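Local coordinates for protein peptidase M42 (Thaumarchaeota archaeon SCGC AB-539-E09, PDB 5DS0) that probably acts as a metal-dependent TET aminopeptidase of the M42 family, removing residues from the N-termini of peptides at a two-cobalt centre within a twelve-subunit assembly, at residues Arg24-Ile29 with Gly65-Val70; Gln213-Leu218 with His323-Val328; Ile319-Ile324 with Gly329-Lys334. One frame throughout, in Å; residues are numbered along the deposited sequence.

Contact 1: residues Arg24-Ile29 with Gly65-Val70; sequences REVNAI and GHTDEV. With CO (cobalt (II) ion), chain T.
With CG anti to the carbonyl carbon (chi1 -82°), N27 carries its amide off helix 24-34 to T67, whose CB points toward the helix and whose OG1, between backbone N and carbonyl carbon (chi1 53°), meets the amide. The hydroxyl is the donor of the one hydrogen bond across the contact, T67 OG1 to N27 OD1 at 2.8 Å. It reaches the oxygen at a C=O...donor angle of 127°, tilted from the amide plane. N27 ND2 donates to the backbone O of G47, so the buried amide is held at both ends and its flip is fixed. A leucine here would probably leave the T67 hydroxyl and the G47 carbonyl without these mates in a buried spot. One residue earlier, V26 crosses T67 at a slant, with CG1 lying 3.8 Å from T67 CB. H66, just before T67, points its CB away from the helix and binds a cobalt ion through NE2 at 2.1 Å, a site shared with D180 and E237; E214, also assigned to it, keeps OE1 at a long 3.0 Å from the ion. H66 ND1 donates to D68 O at 3.0 Å, an acceptor in the ring plane that steadies the imidazole's rotation. The contact thus backs the metal-bearing end of strand 60-66 with helix 24-34. V26 also packs on L13 of helix 2-15, while T67 touches A210 of strand 205-211 and A185 of helix 179-197.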
# COMPACT_ATOMS: atom_id res chain seq x y z
N ARG C 24 -24.10 8.41 42.83
CA ARG C 24 -24.80 8.66 44.09
C ARG C 24 -26.27 8.24 44.06
O ARG C 24 -26.76 7.65 45.02
CB ARG C 24 -24.65 10.11 44.51
CG ARG C 24 -23.21 10.45 44.89
CD ARG C 24 -23.09 11.82 45.55
NE ARG C 24 -21.81 11.99 46.25
CZ ARG C 24 -21.48 13.07 46.96
NH1 ARG C 24 -22.33 14.09 47.07
NH2 ARG C 24 -20.30 13.12 47.57
N GLU C 25 -26.96 8.52 42.96
CA GLU C 25 -28.36 8.10 42.79
C GLU C 25 -28.54 6.58 42.93
O GLU C 25 -29.48 6.12 43.57
CB GLU C 25 -28.91 8.57 41.45
CG GLU C 25 -29.50 9.97 41.44
CD GLU C 25 -30.27 10.31 40.15
OE1 GLU C 25 -29.73 11.20 39.51
OE2 GLU C 25 -31.36 9.75 39.76
N VAL C 26 -27.61 5.82 42.35
CA VAL C 26 -27.69 4.34 42.33
C VAL C 26 -27.34 3.77 43.72
O VAL C 26 -27.96 2.83 44.19
CB VAL C 26 -26.89 3.70 41.14
CG1 VAL C 26 -25.41 3.92 41.33
CG2 VAL C 26 -27.12 2.19 41.06
N ASN C 27 -26.38 4.37 44.40
CA ASN C 27 -26.01 3.91 45.72
C ASN C 27 -27.05 4.29 46.77
O ASN C 27 -27.17 3.64 47.80
CB ASN C 27 -24.59 4.37 46.06
CG ASN C 27 -23.54 3.44 45.46
OD1 ASN C 27 -23.86 2.58 44.64
ND2 ASN C 27 -22.30 3.62 45.86
N ALA C 28 -27.80 5.36 46.51
CA ALA C 28 -28.95 5.73 47.35
C ALA C 28 -30.02 4.65 47.28
O ALA C 28 -30.62 4.30 48.28
CB ALA C 28 -29.51 7.07 46.92
N ILE C 29 -30.26 4.15 46.08
CA ILE C 29 -31.23 3.08 45.87
C ILE C 29 -30.84 1.83 46.63
O ILE C 29 -31.69 1.13 47.19
CB ILE C 29 -31.36 2.75 44.36
CG1 ILE C 29 -32.14 3.86 43.66
CG2 ILE C 29 -32.05 1.42 44.15
CD1 ILE C 29 -31.75 4.04 42.21
N GLY C 65 -19.53 -5.64 44.08
CA GLY C 65 -20.05 -5.46 42.72
C GLY C 65 -20.14 -3.98 42.42
O GLY C 65 -20.72 -3.24 43.20
N HIS C 66 -19.55 -3.53 41.32
CA HIS C 66 -19.49 -2.09 41.07
C HIS C 66 -20.80 -1.57 40.50
O HIS C 66 -21.39 -2.19 39.62
CB HIS C 66 -18.28 -1.70 40.19
CG HIS C 66 -18.34 -2.20 38.78
ND1 HIS C 66 -18.93 -1.47 37.76
CD2 HIS C 66 -17.83 -3.31 38.20
CE1 HIS C 66 -18.80 -2.13 36.62
NE2 HIS C 66 -18.14 -3.25 36.86
N THR C 67 -21.24 -0.42 41.00
CA THR C 67 -22.49 0.17 40.56
C THR C 67 -22.31 1.24 39.51
O THR C 67 -23.29 1.76 38.98
CB THR C 67 -23.24 0.81 41.73
OG1 THR C 67 -22.35 1.72 42.40
CG2 THR C 67 -23.71 -0.25 42.69
N ASP C 68 -21.07 1.62 39.23
CA ASP C 68 -20.85 2.54 38.11
C ASP C 68 -21.06 1.81 36.80
O ASP C 68 -20.83 0.60 36.70
CB ASP C 68 -19.47 3.23 38.17
CG ASP C 68 -18.31 2.28 37.98
OD1 ASP C 68 -18.30 1.21 38.61
OD2 ASP C 68 -17.38 2.64 37.23
N GLU C 69 -21.54 2.54 35.81
CA GLU C 69 -21.75 2.03 34.47
C GLU C 69 -20.91 2.85 33.50
O GLU C 69 -20.57 4.01 33.75
CB GLU C 69 -23.22 2.14 34.06
CG GLU C 69 -23.77 3.57 34.14
CD GLU C 69 -25.23 3.69 33.73
OE1 GLU C 69 -25.57 3.19 32.62
OE2 GLU C 69 -26.00 4.29 34.50
N VAL C 70 -20.60 2.27 32.37
CA VAL C 70 -19.94 3.04 31.34
C VAL C 70 -20.87 4.17 30.94
O VAL C 70 -22.09 4.01 30.95
CB VAL C 70 -19.53 2.19 30.14
CG1 VAL C 70 -18.47 1.17 30.57
CG2 VAL C 70 -20.72 1.50 29.49
CO CO T . -17.46 -4.57 35.39

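Contact 2: residues Gln213-Leu218 with His323-Val328; sequences QEEVGL and HIHSHV. With CO (cobalt (II) ion), chain U.
The second cobalt site of the two-metal centre joins E215, in the loop ahead of helix 219-228, to H325, in the loop between strands 314-322 and 329-332. The two side chains approach from opposite directions and meet at the ion. E215 binds with both carboxylate oxygens, OE2 at 2.2 Å and OE1 at 2.4 Å from the cobalt, while H325 NE2 binds it at 2.1 Å. The carboxylate and imidazole planes stand 77° apart, nearly perpendicular. A bend at chi2 (-77°) brings the E215 carboxylate round to the ion, where both oxygens bind. H325 NE2 lies 3.0 Å from E215 OE1, a closeness imposed by the shared metal and not a hydrogen bond. D180, which also binds the other cobalt, supplies the remaining protein ligand and gives the co-catalytic type of two-metal centre known from M42 aminopeptidases. On the far side of the imidazole, H325 ND1 bonds to the backbone O of G90, which helps set the ring's rotation. The glutamate loop is tightened by E214 O, which accepts from both G217 N (3.2 Å) and L218 N (3.1 Å), the latter residue being the N-cap of helix 219-228. In the histidine loop, S326 OG donates to H323 O at 3.0 Å.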
# COMPACT_ATOMS: atom_id res chain seq x y z
N GLN C 213 -16.49 3.57 40.53
CA GLN C 213 -15.36 3.82 39.65
C GLN C 213 -14.53 2.59 39.25
O GLN C 213 -13.32 2.71 39.08
CB GLN C 213 -14.46 4.91 40.26
CG GLN C 213 -15.16 6.26 40.33
CD GLN C 213 -14.24 7.39 40.71
OE1 GLN C 213 -13.16 7.57 40.13
NE2 GLN C 213 -14.68 8.20 41.64
N GLU C 214 -15.16 1.43 39.06
CA GLU C 214 -14.46 0.26 38.50
C GLU C 214 -14.09 0.50 37.05
O GLU C 214 -12.98 0.20 36.64
CB GLU C 214 -15.33 -0.99 38.56
CG GLU C 214 -14.63 -2.33 38.26
CD GLU C 214 -14.57 -2.77 36.78
OE1 GLU C 214 -15.46 -2.44 35.94
OE2 GLU C 214 -13.62 -3.50 36.44
N GLU C 215 -15.02 1.06 36.27
CA GLU C 215 -14.86 1.11 34.82
C GLU C 215 -13.74 2.07 34.37
O GLU C 215 -13.33 2.03 33.21
CB GLU C 215 -16.19 1.47 34.11
CG GLU C 215 -17.33 0.49 34.35
CD GLU C 215 -17.25 -0.82 33.55
OE1 GLU C 215 -16.16 -1.18 33.10
OE2 GLU C 215 -18.29 -1.51 33.36
N VAL C 216 -13.24 2.90 35.29
CA VAL C 216 -12.16 3.85 34.98
C VAL C 216 -10.83 3.53 35.69
O VAL C 216 -9.92 4.35 35.64
CB VAL C 216 -12.55 5.34 35.28
CG1 VAL C 216 -13.70 5.79 34.41
CG2 VAL C 216 -12.87 5.55 36.75
N GLY C 217 -10.70 2.36 36.32
CA GLY C 217 -9.42 1.98 36.94
C GLY C 217 -9.48 1.33 38.31
O GLY C 217 -8.51 1.42 39.09
N LEU C 218 -10.57 0.64 38.62
CA LEU C 218 -10.72 -0.14 39.86
C LEU C 218 -10.51 0.73 41.12
O LEU C 218 -9.94 0.29 42.11
CB LEU C 218 -9.76 -1.35 39.85
CG LEU C 218 -9.61 -2.07 38.51
CD1 LEU C 218 -8.54 -3.17 38.60
CD2 LEU C 218 -10.94 -2.62 38.03
N HIS C 323 -23.50 -8.54 25.28
CA HIS C 323 -23.44 -7.13 24.90
C HIS C 323 -23.23 -6.14 26.05
O HIS C 323 -23.97 -5.15 26.19
CB HIS C 323 -24.68 -6.76 24.08
CG HIS C 323 -25.14 -7.85 23.17
ND1 HIS C 323 -24.36 -8.37 22.16
CD2 HIS C 323 -26.31 -8.54 23.14
CE1 HIS C 323 -25.03 -9.33 21.55
NE2 HIS C 323 -26.21 -9.45 22.11
N ILE C 324 -22.22 -6.40 26.87
CA ILE C 324 -21.87 -5.45 27.92
C ILE C 324 -21.17 -4.23 27.31
O ILE C 324 -20.84 -4.24 26.14
CB ILE C 324 -20.97 -6.07 28.99
CG1 ILE C 324 -19.66 -6.56 28.39
CG2 ILE C 324 -21.70 -7.22 29.67
CD1 ILE C 324 -18.58 -6.83 29.43
N HIS C 325 -20.97 -3.18 28.12
CA HIS C 325 -20.37 -1.94 27.67
C HIS C 325 -21.05 -1.43 26.39
O HIS C 325 -20.41 -0.96 25.45
CB HIS C 325 -18.86 -2.13 27.45
CG HIS C 325 -18.07 -2.26 28.71
ND1 HIS C 325 -16.81 -1.72 28.85
CD2 HIS C 325 -18.36 -2.84 29.90
CE1 HIS C 325 -16.35 -1.98 30.06
NE2 HIS C 325 -17.28 -2.65 30.73
N SER C 326 -22.38 -1.53 26.37
CA SER C 326 -23.18 -1.04 25.27
C SER C 326 -24.55 -0.61 25.83
O SER C 326 -24.83 -0.81 26.99
CB SER C 326 -23.30 -2.12 24.17
OG SER C 326 -24.46 -2.94 24.29
N HIS C 327 -25.39 -0.01 24.99
CA HIS C 327 -26.68 0.49 25.47
C HIS C 327 -27.58 -0.58 26.04
O HIS C 327 -28.35 -0.32 26.96
CB HIS C 327 -27.42 1.26 24.37
CG HIS C 327 -27.01 2.68 24.26
ND1 HIS C 327 -25.72 3.05 23.95
CD2 HIS C 327 -27.70 3.83 24.43
CE1 HIS C 327 -25.63 4.37 23.94
NE2 HIS C 327 -26.82 4.86 24.22
N VAL C 328 -27.54 -1.77 25.47
CA VAL C 328 -28.47 -2.79 25.88
C VAL C 328 -27.82 -4.16 25.85
O VAL C 328 -27.17 -4.54 24.89
CB VAL C 328 -29.78 -2.71 25.04
CG1 VAL C 328 -29.50 -2.76 23.55
CG2 VAL C 328 -30.75 -3.82 25.42
CO CO U . -17.21 -3.33 32.76

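Contact 3: residues Ile319-Ile324 with Gly329-Lys334; sequences IPTRHI and GLLSLK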
# COMPACT_ATOMS: atom_id res chain seq x y z
N ILE C 319 -21.84 -13.54 36.19
CA ILE C 319 -23.05 -13.85 35.45
C ILE C 319 -22.82 -13.58 33.96
O ILE C 319 -22.55 -12.45 33.57
CB ILE C 319 -24.25 -13.01 35.92
CG1 ILE C 319 -24.65 -13.39 37.35
CG2 ILE C 319 -25.44 -13.24 35.01
CD1 ILE C 319 -23.99 -12.52 38.39
N PRO C 320 -22.93 -14.62 33.13
CA PRO C 320 -22.74 -14.40 31.71
C PRO C 320 -23.77 -13.44 31.17
O PRO C 320 -24.97 -13.62 31.41
CB PRO C 320 -22.92 -15.79 31.10
CG PRO C 320 -22.66 -16.74 32.22
CD PRO C 320 -23.10 -16.05 33.46
N THR C 321 -23.28 -12.42 30.46
CA THR C 321 -24.08 -11.31 29.97
C THR C 321 -23.69 -11.05 28.52
O THR C 321 -22.52 -11.06 28.20
CB THR C 321 -23.81 -10.04 30.79
OG1 THR C 321 -24.08 -10.31 32.17
CG2 THR C 321 -24.65 -8.88 30.32
N ARG C 322 -24.67 -10.85 27.66
CA ARG C 322 -24.42 -10.55 26.26
C ARG C 322 -24.44 -9.04 26.05
O ARG C 322 -25.28 -8.35 26.61
CB ARG C 322 -25.48 -11.19 25.38
CG ARG C 322 -25.57 -12.70 25.50
CD ARG C 322 -26.62 -13.24 24.53
NE ARG C 322 -26.74 -14.70 24.52
CZ ARG C 322 -27.67 -15.37 23.82
NH1 ARG C 322 -28.55 -14.71 23.07
NH2 ARG C 322 -27.73 -16.69 23.86
N HIS C 323 -23.50 -8.54 25.28
CA HIS C 323 -23.44 -7.13 24.90
C HIS C 323 -23.23 -6.14 26.05
O HIS C 323 -23.97 -5.15 26.19
CB HIS C 323 -24.68 -6.76 24.08
CG HIS C 323 -25.14 -7.85 23.17
ND1 HIS C 323 -24.36 -8.37 22.16
CD2 HIS C 323 -26.31 -8.54 23.14
CE1 HIS C 323 -25.03 -9.33 21.55
NE2 HIS C 323 -26.21 -9.45 22.11
N ILE C 324 -22.22 -6.40 26.87
CA ILE C 324 -21.87 -5.45 27.92
C ILE C 324 -21.17 -4.23 27.31
O ILE C 324 -20.84 -4.24 26.14
CB ILE C 324 -20.97 -6.07 28.99
CG1 ILE C 324 -19.66 -6.56 28.39
CG2 ILE C 324 -21.70 -7.22 29.67
CD1 ILE C 324 -18.58 -6.83 29.43
N GLY C 329 -28.03 -4.90 26.93
CA GLY C 329 -27.44 -6.22 27.08
C GLY C 329 -28.49 -7.20 27.53
O GLY C 329 -29.60 -6.80 27.82
N LEU C 330 -28.14 -8.48 27.58
CA LEU C 330 -29.07 -9.52 28.02
C LEU C 330 -28.40 -10.43 29.02
O LEU C 330 -27.23 -10.75 28.86
CB LEU C 330 -29.50 -10.37 26.83
CG LEU C 330 -30.14 -9.61 25.68
CD1 LEU C 330 -30.23 -10.50 24.46
CD2 LEU C 330 -31.51 -9.11 26.08
N LEU C 331 -29.13 -10.85 30.04
CA LEU C 331 -28.65 -11.91 30.93
C LEU C 331 -29.79 -12.81 31.39
O LEU C 331 -30.94 -12.44 31.28
CB LEU C 331 -27.86 -11.33 32.11
CG LEU C 331 -28.52 -10.34 33.07
CD1 LEU C 331 -29.53 -11.03 33.98
CD2 LEU C 331 -27.46 -9.69 33.93
N SER C 332 -29.42 -13.98 31.92
CA SER C 332 -30.39 -14.99 32.37
C SER C 332 -30.75 -14.80 33.85
O SER C 332 -29.87 -14.75 34.70
CB SER C 332 -29.82 -16.38 32.16
OG SER C 332 -30.52 -17.35 32.92
N LEU C 333 -32.03 -14.72 34.16
CA LEU C 333 -32.48 -14.62 35.55
C LEU C 333 -32.20 -15.89 36.33
O LEU C 333 -32.01 -15.84 37.54
CB LEU C 333 -33.97 -14.31 35.62
CG LEU C 333 -34.32 -12.94 35.06
CD1 LEU C 333 -35.82 -12.75 35.09
CD2 LEU C 333 -33.62 -11.83 35.83
N LYS C 334 -32.17 -17.02 35.62
CA LYS C 334 -31.82 -18.29 36.21
C LYS C 334 -30.36 -18.31 36.65
O LYS C 334 -30.06 -18.74 37.77
CB LYS C 334 -32.09 -19.40 35.22
CG LYS C 334 -31.95 -20.78 35.81
CD LYS C 334 -31.91 -21.84 34.73
CE LYS C 334 -31.65 -23.20 35.34
NZ LYS C 334 -31.34 -24.22 34.30
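R322 and L330 form an antiparallel hydrogen-bonded pair in the beta hairpin of strands 314-322 and 329-332, each backbone satisfying the other. R322 N donates to L330 O at 2.8 Å, and L330 N returns the bond to R322 O at 3.0 Å. L330 O also receives a CA-H...O contact from T321 CA at 3.4 Å. The T321 hydroxyl, anti to its carbonyl carbon (chi1 -57°), turns back along its own strand and donates to I319 O at 3.0 Å, from above that carbonyl plane. Beside it, and pointing the same way, L331 sets CD2 3.9 Å from T321 OG1 and 4.2 Å from I319 CG2. On the other face, the extended R322 chain carries its guanidinium to D243, and to D139 and A142 O of a neighbouring subunit, the D139 carboxylate also bonding H323 NE2. At the end of the second strand, S332 is an N-cap, its OG accepting from D335 N as helix 333-349 begins. Strand 314-322 continues the sheet to strand 232-240, the T321 backbone bonding D239 and A241, and strand 329-332 to strand 173-176, G329 bonding G176; helix 179-197 covers the face of T321 and L331, through F179.

Overall arrangement
Contacts 1 and 2 meet at the two-cobalt centre, their centres about 12 Å apart. Contact 1 supplies a ligand to one ion and contact 2 supplies two to the other; the two cobalt ions (chains T and U) lie 2.9 Å apart. D68 of contact 1 ties the two loops together, its OD2 lying 3.0 Å from E215 N in a probable hydrogen bond. Contact 3 shares H323 and I324 with contact 2, and both border the same neighbouring subunit: its hairpin strands flank the loop that bears H325, the centres being about 14 Å apart. Contacts 1 and 3 do not touch, their nearest atoms about 6 Å apart, but both reach the same mixed sheet.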